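Local coordinates for glutamine aminotransferase class-II domain protein (Ruegeria pomeroyi, PDB 3MDN) that is probably a class-II glutamine amidotransferase of the Ntn-hydrolase type, expected to release ammonia from the side-chain amide of glutamine, at residues Y212-S216 with H217-G221. Residues are numbered along the deposited sequence; the frame is centred on the assembly and turned at random.
Sequences YYRYS and HARQG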
ATOM      1  N   TYR D 212       4.004  25.440  18.882  1.00 22.65           N
ATOM      2  CA  TYR D 212       3.446  25.721  20.214  1.00 22.44           C
ATOM      3  C   TYR D 212       3.877  24.583  21.120  1.00 22.38           C
ATOM      4  O   TYR D 212       4.098  23.488  20.638  1.00 22.02           O
ATOM      5  CB  TYR D 212       1.920  25.749  20.177  1.00 22.30           C
ATOM      6  CG  TYR D 212       1.331  26.827  19.288  1.00 23.59           C
ATOM      7  CD1 TYR D 212       1.064  26.567  17.956  1.00 24.58           C
ATOM      8  CD2 TYR D 212       1.054  28.109  19.778  1.00 23.83           C
ATOM      9  CE1 TYR D 212       0.505  27.532  17.123  1.00 25.59           C
ATOM     10  CE2 TYR D 212       0.516  29.090  18.934  1.00 26.01           C
ATOM     11  CZ  TYR D 212       0.248  28.772  17.596  1.00 27.47           C
ATOM     12  OH  TYR D 212      -0.275  29.685  16.699  1.00 30.22           O
ATOM     13  N   TYR D 213       3.943  24.815  22.425  1.00 22.36           N
ATOM     14  CA  TYR D 213       4.303  23.743  23.362  1.00 22.48           C
ATOM     15  C   TYR D 213       3.594  23.973  24.669  1.00 22.90           C
ATOM     16  O   TYR D 213       3.220  25.109  24.985  1.00 23.22           O
ATOM     17  CB  TYR D 213       5.823  23.585  23.553  1.00 21.33           C
ATOM     18  CG  TYR D 213       6.556  24.785  24.125  1.00 22.70           C
ATOM     19  CD1 TYR D 213       6.910  24.823  25.470  1.00 20.58           C
ATOM     20  CD2 TYR D 213       6.895  25.883  23.315  1.00 21.06           C
ATOM     21  CE1 TYR D 213       7.570  25.887  25.990  1.00 23.19           C
ATOM     22  CE2 TYR D 213       7.582  26.933  23.824  1.00 22.37           C
ATOM     23  CZ  TYR D 213       7.911  26.940  25.167  1.00 24.12           C
ATOM     24  OH  TYR D 213       8.585  28.007  25.703  1.00 24.46           O
ATOM     25  N   ARG D 214       3.353  22.892  25.417  1.00 23.18           N
ATOM     26  CA  ARG D 214       2.671  23.046  26.710  1.00 24.55           C
ATOM     27  C   ARG D 214       2.981  21.804  27.552  1.00 23.81           C
ATOM     28  O   ARG D 214       3.105  20.706  27.010  1.00 22.75           O
ATOM     29  CB  ARG D 214       1.150  23.197  26.503  1.00 25.07           C
ATOM     30  CG  ARG D 214       0.318  23.169  27.790  1.00 28.26           C
ATOM     31  CD  ARG D 214      -1.196  23.199  27.521  1.00 34.33           C
ATOM     32  NE  ARG D 214      -1.687  22.051  26.767  1.00 40.81           N
ATOM     33  CZ  ARG D 214      -2.408  21.067  27.307  1.00 44.09           C
ATOM     34  NH1 ARG D 214      -2.705  21.120  28.597  1.00 45.49           N
ATOM     35  NH2 ARG D 214      -2.831  20.035  26.569  1.00 44.14           N
ATOM     36  N   TYR D 215       3.135  21.979  28.862  1.00 23.36           N
ATOM     37  CA  TYR D 215       3.322  20.827  29.728  1.00 23.59           C
ATOM     38  C   TYR D 215       1.932  20.282  30.061  1.00 23.73           C
ATOM     39  O   TYR D 215       1.093  21.027  30.537  1.00 22.85           O
ATOM     40  CB  TYR D 215       4.065  21.191  31.024  1.00 24.57           C
ATOM     41  CG  TYR D 215       4.260  19.963  31.911  1.00 25.42           C
ATOM     42  CD1 TYR D 215       3.397  19.686  32.959  1.00 26.35           C
ATOM     43  CD2 TYR D 215       5.259  19.027  31.619  1.00 23.55           C
ATOM     44  CE1 TYR D 215       3.572  18.519  33.745  1.00 25.08           C
ATOM     45  CE2 TYR D 215       5.450  17.924  32.395  1.00 23.48           C
ATOM     46  CZ  TYR D 215       4.604  17.665  33.441  1.00 25.44           C
ATOM     47  OH  TYR D 215       4.826  16.523  34.171  1.00 30.22           O
ATOM     48  N   SER D 216       1.686  18.998  29.792  1.00 23.51           N
ATOM     49  CA  SER D 216       0.418  18.357  30.148  1.00 24.41           C
ATOM     50  C   SER D 216       0.529  17.663  31.498  1.00 24.21           C
ATOM     51  O   SER D 216       1.227  16.655  31.648  1.00 23.80           O
ATOM     52  CB  SER D 216       0.016  17.298  29.095  1.00 25.44           C
ATOM     53  OG  SER D 216      -1.060  16.454  29.564  1.00 28.24           O
ATOM     54  N   HIS D 217      -0.191  18.189  32.477  1.00 25.31           N
ATOM     55  CA  HIS D 217      -0.275  17.580  33.803  1.00 25.21           C
ATOM     56  C   HIS D 217      -1.048  16.288  33.764  1.00 25.35           C
ATOM     57  O   HIS D 217      -0.795  15.396  34.556  1.00 25.77           O
ATOM     58  CB  HIS D 217      -0.925  18.559  34.767  1.00 25.15           C
ATOM     59  CG  HIS D 217      -0.156  19.829  34.927  1.00 25.89           C
ATOM     60  ND1 HIS D 217       0.867  19.966  35.840  1.00 24.75           N
ATOM     61  CD2 HIS D 217      -0.243  21.011  34.271  1.00 27.18           C
ATOM     62  CE1 HIS D 217       1.362  21.189  35.755  1.00 29.41           C
ATOM     63  NE2 HIS D 217       0.710  21.841  34.807  1.00 29.51           N
ATOM     64  N   ALA D 218      -2.013  16.195  32.857  1.00 26.13           N
ATOM     65  CA  ALA D 218      -2.727  14.934  32.624  1.00 27.09           C
ATOM     66  C   ALA D 218      -1.845  13.814  31.983  1.00 28.00           C
ATOM     67  O   ALA D 218      -1.937  12.632  32.339  1.00 27.59           O
ATOM     68  CB  ALA D 218      -3.993  15.196  31.790  1.00 27.11           C
ATOM     69  N   ARG D 219      -0.965  14.175  31.052  1.00 28.33           N
ATOM     70  CA  ARG D 219      -0.039  13.167  30.507  1.00 28.50           C
ATOM     71  C   ARG D 219       1.229  13.063  31.373  1.00 28.04           C
ATOM     72  O   ARG D 219       1.873  12.008  31.406  1.00 28.18           O
ATOM     73  CB  ARG D 219       0.356  13.473  29.047  1.00 28.31           C
ATOM     74  CG  ARG D 219      -0.763  13.283  28.009  1.00 31.54           C
ATOM     75  CD  ARG D 219      -0.501  14.136  26.720  1.00 37.63           C
ATOM     76  NE  ARG D 219      -1.620  14.078  25.771  1.00 42.98           N
ATOM     77  CZ  ARG D 219      -2.264  15.138  25.276  1.00 46.81           C
ATOM     78  NH1 ARG D 219      -1.894  16.372  25.606  1.00 48.56           N
ATOM     79  NH2 ARG D 219      -3.282  14.969  24.435  1.00 47.73           N
ATOM     80  N   GLN D 220       1.594  14.162  32.044  1.00 27.10           N
ATOM     81  CA  GLN D 220       2.888  14.255  32.769  1.00 26.52           C
ATOM     82  C   GLN D 220       4.106  14.219  31.801  1.00 25.65           C
ATOM     83  O   GLN D 220       5.033  13.429  31.936  1.00 23.56           O
ATOM     84  CB  GLN D 220       2.947  13.211  33.909  1.00 26.93           C
ATOM     85  CG  GLN D 220       1.671  13.299  34.762  1.00 29.97           C
ATOM     86  CD  GLN D 220       1.663  12.444  36.016  1.00 32.20           C
ATOM     87  OE1 GLN D 220       1.781  11.223  35.955  1.00 36.48           O
ATOM     88  NE2 GLN D 220       1.498  13.091  37.166  1.00 33.16           N
ATOM     89  N   GLY D 221       4.070  15.124  30.827  1.00 24.95           N
ATOM     90  CA  GLY D 221       5.145  15.321  29.881  1.00 24.41           C
ATOM     91  C   GLY D 221       4.798  16.498  28.968  1.00 24.25           C
ATOM     92  O   GLY D 221       3.677  17.009  28.985  1.00 23.66           O
TER
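Tyr215 drives the edge of its ring into one face of His217, a T-shaped pair with the planes at 80° and the centroids 5.0 Å apart. Tyr215 CD1 stands 3.7 Å above the imidazole plane, over its centre, while His217 ND1 lies at the rim of the phenol, in its plane. The phenol reaches the turn because CG is anti to the backbone N of Tyr215 (chi1 -180°), which swings the ring forward along the chain. On its CE2 side the ring lies against the returning backbone, with Tyr215 CE2 3.5 Å from Gly221 N. Tyr215 OH sits 3.3 Å from Gln220 CA. A flat, long side chain suits this place, since it spans the hairpin from His217 to Gln220; an alanine here would probably leave one face of the imidazole without its partner, free to turn, and strip cover from the Gly221 backbone. The hairpin joins the antiparallel neighbours 212-216 and 221-225 of one of the large sheets, and closes with a G1 beta bulge, in which Gln220 and Gly221 both face Ser216. Ser216 O receives Gln220 N at 2.6 Å and, weakly, Gly221 N, while Ser216 N gives a fairly straight bond to Gly221 O. Gln220 carries the left-handed backbone of the bulge. Serine suits the start of the loop because its short hydroxyl reaches forward to the backbone three residues on: Ser216 OG accepts Arg219 N at 2.7 Å, tying down the helical bend 217-219. Arg219 lays its aliphatic carbons beside this hydroxyl, and its NH2 bonds to Asp18 O. Arg214 NH2 lies at the edge of the Arg219 guanidinium, 3.9 Å from Arg219 NH1, the two like-charged planes 69° apart; Glu230 and Glu233 touch Arg214.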